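Local coordinates for protein myosin-17 (Arabidopsis thaliana, PDB 7KFL) that probably binds cargo through its globular tail, so that this plant class XI myosin motor can haul organelles and vesicles along actin filaments, at residues P180-C185 and F247-V252; P30-V35 and L74-S79; S224-M229 and F237-V242. All coordinates share one frame; numbering follows the deposited sequence.

Interaction 1 of 3, residues P180-C185 and F247-V252; sequences PLLGLC and FSFINV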
# COMPACT_ATOMS: atom_id res chain seq x y z
N PRO A 180 -4.03 -13.57 8.20
CA PRO A 180 -4.40 -14.93 8.58
C PRO A 180 -4.26 -15.96 7.44
O PRO A 180 -4.00 -17.11 7.74
CB PRO A 180 -5.88 -14.83 9.00
CG PRO A 180 -6.10 -13.36 9.26
CD PRO A 180 -5.18 -12.65 8.29
N LEU A 181 -4.43 -15.52 6.19
CA LEU A 181 -4.33 -16.38 4.98
C LEU A 181 -2.87 -16.78 4.75
O LEU A 181 -2.62 -17.97 4.47
CB LEU A 181 -4.89 -15.64 3.76
CG LEU A 181 -6.33 -15.14 3.87
CD1 LEU A 181 -6.74 -14.42 2.60
CD2 LEU A 181 -7.29 -16.29 4.16
N LEU A 182 -1.95 -15.82 4.87
CA LEU A 182 -0.48 -16.07 4.86
C LEU A 182 -0.13 -16.95 6.07
O LEU A 182 0.69 -17.88 5.91
CB LEU A 182 0.27 -14.74 4.88
CG LEU A 182 0.08 -13.86 3.63
CD1 LEU A 182 0.58 -12.45 3.88
CD2 LEU A 182 0.78 -14.47 2.43
N GLY A 183 -0.76 -16.68 7.22
CA GLY A 183 -0.69 -17.52 8.43
C GLY A 183 -0.95 -18.99 8.11
O GLY A 183 -0.23 -19.84 8.67
N LEU A 184 -1.93 -19.27 7.25
CA LEU A 184 -2.32 -20.65 6.85
C LEU A 184 -1.38 -21.17 5.75
O LEU A 184 -1.10 -22.38 5.75
CB LEU A 184 -3.78 -20.67 6.39
CG LEU A 184 -4.83 -20.37 7.47
CD1 LEU A 184 -6.20 -20.19 6.85
CD2 LEU A 184 -4.86 -21.46 8.53
N CYS A 185 -0.91 -20.29 4.85
CA CYS A 185 0.11 -20.62 3.81
C CYS A 185 1.40 -21.11 4.47
O CYS A 185 1.97 -22.10 3.97
CB CYS A 185 0.43 -19.42 2.92
SG CYS A 185 -0.84 -19.06 1.68
N PHE A 247 2.48 -6.02 -1.26
CA PHE A 247 3.32 -7.12 -1.82
C PHE A 247 4.65 -7.15 -1.06
O PHE A 247 5.18 -8.26 -0.82
CB PHE A 247 3.48 -6.98 -3.33
CG PHE A 247 2.43 -7.72 -4.13
CD1 PHE A 247 1.08 -7.41 -3.98
CD2 PHE A 247 2.78 -8.72 -5.02
CE1 PHE A 247 0.12 -8.09 -4.71
CE2 PHE A 247 1.81 -9.40 -5.75
CZ PHE A 247 0.48 -9.08 -5.59
N SER A 248 5.16 -5.97 -0.68
CA SER A 248 6.28 -5.80 0.29
C SER A 248 6.01 -6.64 1.54
O SER A 248 6.87 -7.44 1.92
CB SER A 248 6.51 -4.35 0.62
OG SER A 248 6.86 -4.17 1.98
N PHE A 249 4.83 -6.46 2.15
CA PHE A 249 4.36 -7.20 3.36
C PHE A 249 4.35 -8.71 3.08
O PHE A 249 4.86 -9.48 3.92
CB PHE A 249 2.99 -6.67 3.79
CG PHE A 249 2.27 -7.51 4.82
CD1 PHE A 249 2.63 -7.46 6.15
CD2 PHE A 249 1.23 -8.35 4.45
CE1 PHE A 249 1.97 -8.22 7.10
CE2 PHE A 249 0.57 -9.11 5.39
CZ PHE A 249 0.93 -9.05 6.72
N ILE A 250 3.79 -9.12 1.94
CA ILE A 250 3.70 -10.56 1.53
C ILE A 250 5.12 -11.12 1.41
O ILE A 250 5.38 -12.20 1.99
CB ILE A 250 2.89 -10.72 0.23
CG1 ILE A 250 1.39 -10.54 0.47
CG2 ILE A 250 3.19 -12.06 -0.44
CD1 ILE A 250 0.58 -10.31 -0.78
N ASN A 251 5.99 -10.42 0.70
CA ASN A 251 7.41 -10.80 0.46
C ASN A 251 8.10 -11.07 1.80
O ASN A 251 8.85 -12.05 1.89
CB ASN A 251 8.17 -9.71 -0.30
CG ASN A 251 9.62 -10.08 -0.51
OD1 ASN A 251 9.93 -10.98 -1.28
ND2 ASN A 251 10.51 -9.38 0.18
N VAL A 252 7.86 -10.20 2.79
CA VAL A 252 8.47 -10.23 4.15
C VAL A 252 7.97 -11.48 4.89
O VAL A 252 8.82 -12.24 5.38
CB VAL A 252 8.14 -8.94 4.92
CG1 VAL A 252 8.40 -9.06 6.42
CG2 VAL A 252 8.90 -7.75 4.35
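L182 of helix 150-186 carries its side of the contact with one methyl group. Its CD1 lies 3.7 Å from CE2 of the F249 ring, which it approaches obliquely, and the same methyl stands 4.0 Å from CG1 of I250. A single leucine branch thus meets two consecutive residues of the partner helix, crossing the I250 side chain at about a right angle. The CA-CB bond of L182 points at helix 236-260, and the two backbones come closest here, with CA of L182 7.7 Å from CA of I250. F249 starts off along the flank of its helix; with CG anti to the backbone N (chi1 168°), its ring swings back so that the CE2 corner meets the leucine. All three side chains are buried and the contact is wholly apolar.

Further out, I178, one turn earlier on helix 150-186, touches both F249 and I250, while K175 and S179 also border the phenylalanine. L280 of helix 267-287 packs on I250, and I218 of helix 205-231 packs on L182. The meeting of helices 150-186 and 236-260 is therefore flanked by helix 205-231 at the leucine and by helix 267-287 at the isoleucine.

Interaction 2 of 3, residues P30-V35 and L74-S79; sequences PVAACV and LAYWLS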
# COMPACT_ATOMS: atom_id res chain seq x y z
N PRO A 30 -14.51 13.12 -8.04
CA PRO A 30 -15.22 13.11 -6.76
C PRO A 30 -16.01 14.42 -6.59
O PRO A 30 -15.44 15.48 -6.79
CB PRO A 30 -14.10 12.96 -5.71
CG PRO A 30 -12.91 12.49 -6.51
CD PRO A 30 -13.06 13.19 -7.84
N VAL A 31 -17.29 14.32 -6.23
CA VAL A 31 -18.23 15.48 -6.21
C VAL A 31 -17.98 16.32 -4.96
O VAL A 31 -17.89 17.56 -5.11
CB VAL A 31 -19.70 15.02 -6.32
CG1 VAL A 31 -20.67 16.15 -6.01
CG2 VAL A 31 -19.99 14.42 -7.68
N ALA A 32 -17.87 15.70 -3.78
CA ALA A 32 -17.76 16.40 -2.47
C ALA A 32 -16.55 17.34 -2.47
O ALA A 32 -16.70 18.49 -2.00
CB ALA A 32 -17.69 15.40 -1.34
N ALA A 33 -15.41 16.89 -3.00
CA ALA A 33 -14.17 17.69 -3.13
C ALA A 33 -14.44 18.94 -3.98
O ALA A 33 -13.96 20.03 -3.61
CB ALA A 33 -13.07 16.85 -3.73
N CYS A 34 -15.19 18.79 -5.08
CA CYS A 34 -15.55 19.89 -6.03
C CYS A 34 -16.54 20.85 -5.36
O CYS A 34 -16.36 22.07 -5.51
CB CYS A 34 -16.13 19.34 -7.32
SG CYS A 34 -14.92 18.44 -8.33
N VAL A 35 -17.54 20.31 -4.65
CA VAL A 35 -18.56 21.10 -3.90
C VAL A 35 -17.86 21.91 -2.80
O VAL A 35 -18.14 23.12 -2.70
CB VAL A 35 -19.66 20.19 -3.33
CG1 VAL A 35 -20.52 20.90 -2.28
CG2 VAL A 35 -20.54 19.61 -4.43
N LEU A 74 -13.70 4.98 3.57
CA LEU A 74 -12.24 5.27 3.45
C LEU A 74 -11.86 5.46 1.98
O LEU A 74 -11.17 6.45 1.68
CB LEU A 74 -11.42 4.14 4.08
CG LEU A 74 -11.20 4.24 5.59
CD1 LEU A 74 -10.69 2.92 6.14
CD2 LEU A 74 -10.23 5.37 5.93
N ALA A 75 -12.27 4.54 1.11
CA ALA A 75 -12.02 4.58 -0.35
C ALA A 75 -12.63 5.86 -0.93
O ALA A 75 -11.98 6.51 -1.78
CB ALA A 75 -12.59 3.34 -1.01
N TYR A 76 -13.84 6.21 -0.46
CA TYR A 76 -14.59 7.43 -0.84
C TYR A 76 -13.78 8.68 -0.50
O TYR A 76 -13.56 9.53 -1.39
CB TYR A 76 -15.96 7.47 -0.14
CG TYR A 76 -16.81 8.65 -0.52
CD1 TYR A 76 -17.43 8.72 -1.76
CD2 TYR A 76 -17.00 9.71 0.35
CE1 TYR A 76 -18.22 9.80 -2.12
CE2 TYR A 76 -17.78 10.80 0.01
CZ TYR A 76 -18.39 10.85 -1.23
OH TYR A 76 -19.16 11.93 -1.57
N TRP A 77 -13.33 8.78 0.76
CA TRP A 77 -12.63 9.98 1.30
C TRP A 77 -11.16 10.02 0.86
O TRP A 77 -10.58 11.11 0.90
CB TRP A 77 -12.79 10.06 2.82
CG TRP A 77 -14.09 10.67 3.23
CD1 TRP A 77 -15.07 10.11 3.99
CD2 TRP A 77 -14.57 11.97 2.83
NE1 TRP A 77 -16.12 10.98 4.12
CE2 TRP A 77 -15.85 12.12 3.42
CE3 TRP A 77 -14.05 13.01 2.06
CZ2 TRP A 77 -16.60 13.28 3.25
CZ3 TRP A 77 -14.80 14.16 1.89
CH2 TRP A 77 -16.06 14.29 2.48
N LEU A 78 -10.59 8.89 0.43
CA LEU A 78 -9.26 8.87 -0.22
C LEU A 78 -9.35 9.61 -1.56
O LEU A 78 -8.56 10.55 -1.78
CB LEU A 78 -8.78 7.43 -0.43
CG LEU A 78 -7.41 7.31 -1.10
CD1 LEU A 78 -6.30 7.50 -0.09
CD2 LEU A 78 -7.26 5.98 -1.81
N SER A 79 -10.31 9.22 -2.41
CA SER A 79 -10.54 9.78 -3.76
C SER A 79 -10.86 11.28 -3.66
O SER A 79 -10.33 12.05 -4.48
CB SER A 79 -11.62 9.04 -4.49
OG SER A 79 -11.63 9.39 -5.86
O HOH W 1 -18.16 12.68 -3.85
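P30 and S79 bring the two segments closest, the ring of the proline lying against the last residue of 74-79. CG of P30 is 3.3 Å from the carbonyl O of S79 and 3.4 Å from its OG, so one ring carbon rests against both oxygens of the serine. OG is hydrogen-bonded to the carbonyl O of N232, and the backbone O of S79 accepts a bond from OG1 of T83.

The contact joins the first turn of helix 31-43, just after the short strand 29-30, to the N-terminal half of helix 71-89 in this largely helical tail domain.

The methyl of A32 points toward the two aromatic residues of helix 71-89. Its CB stands 3.8 Å from OH of Y76 and 4.3 Å from CH2 of W77, whose ring it approaches obliquely. These rings leave their helix by different routes: the indole starts away from 30-35 and returns only at its far end, whereas the chi1 of Y76, near 180° (-178°), extends the phenol so that its hydroxyl reaches the alanine. CD2 of Y76 lies over one face of the W77 ring, offset toward its rim.

A water completes the join at the start of helix 31-43. It donates to OH of Y76 at 2.6 Å and accepts from the backbone N of A32 at 3.0 Å, while L23 N also bonds the phenol oxygen. One residue on, the N of A33 is held by OD1 of N80, whose ND2 bonds the carbonyl O of Y76.

Interaction 3 of 3, residues S224-M229 and F237-V242; sequences SYLNLM and FLVRKV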
# COMPACT_ATOMS: atom_id res chain seq x y z
N SER A 224 -10.92 -7.38 -4.34
CA SER A 224 -11.98 -6.65 -3.58
C SER A 224 -11.56 -5.19 -3.40
O SER A 224 -12.32 -4.29 -3.81
CB SER A 224 -12.26 -7.30 -2.25
OG SER A 224 -12.59 -8.66 -2.42
N TYR A 225 -10.38 -4.97 -2.81
CA TYR A 225 -9.83 -3.63 -2.49
C TYR A 225 -9.52 -2.88 -3.79
O TYR A 225 -9.81 -1.68 -3.86
CB TYR A 225 -8.62 -3.75 -1.56
CG TYR A 225 -8.97 -4.07 -0.12
CD1 TYR A 225 -9.42 -5.33 0.23
CD2 TYR A 225 -8.89 -3.11 0.87
CE1 TYR A 225 -9.76 -5.64 1.54
CE2 TYR A 225 -9.23 -3.40 2.19
CZ TYR A 225 -9.66 -4.68 2.52
OH TYR A 225 -10.00 -4.99 3.81
N LEU A 226 -8.99 -3.58 -4.80
CA LEU A 226 -8.72 -2.99 -6.14
C LEU A 226 -10.04 -2.44 -6.72
O LEU A 226 -10.05 -1.27 -7.12
CB LEU A 226 -8.11 -4.06 -7.06
CG LEU A 226 -7.85 -3.62 -8.50
CD1 LEU A 226 -6.99 -2.36 -8.55
CD2 LEU A 226 -7.19 -4.74 -9.30
N ASN A 227 -11.10 -3.25 -6.73
CA ASN A 227 -12.41 -2.91 -7.36
C ASN A 227 -13.11 -1.82 -6.55
O ASN A 227 -13.80 -0.98 -7.16
CB ASN A 227 -13.30 -4.15 -7.51
CG ASN A 227 -12.75 -5.15 -8.51
OD1 ASN A 227 -12.19 -4.77 -9.54
ND2 ASN A 227 -12.92 -6.43 -8.23
N LEU A 228 -12.93 -1.82 -5.22
CA LEU A 228 -13.52 -0.83 -4.28
C LEU A 228 -12.90 0.55 -4.53
O LEU A 228 -13.61 1.56 -4.34
CB LEU A 228 -13.27 -1.28 -2.84
CG LEU A 228 -13.70 -0.31 -1.75
CD1 LEU A 228 -15.19 -0.02 -1.82
CD2 LEU A 228 -13.32 -0.84 -0.37
N MET A 229 -11.62 0.60 -4.89
CA MET A 229 -10.88 1.86 -5.15
C MET A 229 -11.10 2.29 -6.61
O MET A 229 -11.04 3.50 -6.87
CB MET A 229 -9.39 1.68 -4.86
CG MET A 229 -9.09 1.59 -3.37
SD MET A 229 -7.32 1.56 -3.00
CE MET A 229 -6.86 -0.02 -3.70
N PHE A 237 -2.20 6.12 -9.37
CA PHE A 237 -0.90 6.40 -8.69
C PHE A 237 -0.96 5.95 -7.22
O PHE A 237 -0.06 5.23 -6.77
CB PHE A 237 -0.54 7.88 -8.81
CG PHE A 237 0.70 8.29 -8.06
CD1 PHE A 237 0.64 8.62 -6.71
CD2 PHE A 237 1.93 8.33 -8.69
CE1 PHE A 237 1.78 8.99 -6.02
CE2 PHE A 237 3.08 8.70 -8.00
CZ PHE A 237 3.00 9.03 -6.67
N LEU A 238 -2.00 6.39 -6.49
CA LEU A 238 -2.19 6.06 -5.05
C LEU A 238 -2.45 4.56 -4.89
O LEU A 238 -1.99 4.01 -3.87
CB LEU A 238 -3.34 6.88 -4.47
CG LEU A 238 -3.00 8.28 -3.95
CD1 LEU A 238 -4.08 8.78 -3.01
CD2 LEU A 238 -1.65 8.31 -3.26
N VAL A 239 -3.15 3.94 -5.84
CA VAL A 239 -3.50 2.49 -5.79
C VAL A 239 -2.23 1.67 -6.05
O VAL A 239 -2.04 0.65 -5.37
CB VAL A 239 -4.63 2.15 -6.79
CG1 VAL A 239 -4.97 0.66 -6.77
CG2 VAL A 239 -5.88 2.97 -6.53
N ARG A 240 -1.38 2.12 -6.99
CA ARG A 240 -0.05 1.52 -7.29
C ARG A 240 0.78 1.43 -6.00
O ARG A 240 1.43 0.39 -5.79
CB ARG A 240 0.71 2.32 -8.34
CG ARG A 240 0.20 2.13 -9.76
CD ARG A 240 1.23 2.50 -10.82
NE ARG A 240 1.40 3.94 -10.96
CZ ARG A 240 0.57 4.76 -11.60
NH1 ARG A 240 -0.54 4.29 -12.17
NH2 ARG A 240 0.83 6.05 -11.66
N LYS A 241 0.77 2.49 -5.18
CA LYS A 241 1.53 2.55 -3.90
C LYS A 241 1.00 1.46 -2.96
O LYS A 241 1.81 0.64 -2.50
CB LYS A 241 1.42 3.92 -3.22
CG LYS A 241 1.94 5.11 -4.02
CD LYS A 241 3.20 4.84 -4.82
CE LYS A 241 3.71 6.08 -5.51
NZ LYS A 241 5.06 5.89 -6.10
N VAL A 242 -0.32 1.45 -2.71
CA VAL A 242 -0.98 0.55 -1.71
C VAL A 242 -0.52 -0.89 -1.97
O VAL A 242 0.02 -1.52 -1.03
CB VAL A 242 -2.52 0.64 -1.77
CG1 VAL A 242 -3.18 -0.34 -0.80
CG2 VAL A 242 -3.03 2.05 -1.50
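V239 receives M229 and L226 in an entirely apolar contact. M229 and V239 reach toward each other, tip to tip: CE of the methionine lies 3.7 Å from CG1 of the valine, while SD and CB are each 4.1 Å from CG2. The methionine chain bends at chi3 (-67°), which folds its terminal methyl back so that CE and SD address different branches of the valine. L226 adds a second van der Waals contact, its CD1 4.0 Å from the same CG1 and its side chain crossing that of V239 at about a right angle. F243, one turn beyond V239, packs against both L226 and M229 and prolongs the apolar surface. Cutting V239 back to an alanine is likely to leave the methionine CE and the leucine CD1 without their common partner and to open a gap between the helices.

Polar bonds lie to the side of this apolar seam. Y225 ties its helix to the neighbours through its hydroxyl, bonded to E177 and N71, while ND2 of N232 bonds L228 O where helix 205-231 ends. The two segments lie close to a short connection between helices 205-231 and 236-260, an arrangement characteristic of an antiparallel helical hairpin.

How the interactions relate
The three contacts follow one another along the elongated helical tail. Interactions 1 and 2 lie on opposite sides of the chain's centre, their own centres about 31 Å apart and their nearest atoms about 15 Å apart. Interaction 3 stands between them: its centre is about 18 Å from that of interaction 1 and about 15 Å from that of interaction 2. Helix 236-260 serves both interactions 1 and 3, whose nearest atoms remain about 5 Å apart. Interactions 2 and 3 touch directly, CD1 of L78 lying 3.9 Å from CD1 of L238 and CB of A75 3.9 Å from CG of L228. Helix 71-89 thus couples the N-terminal contact to the hairpin of interaction 3.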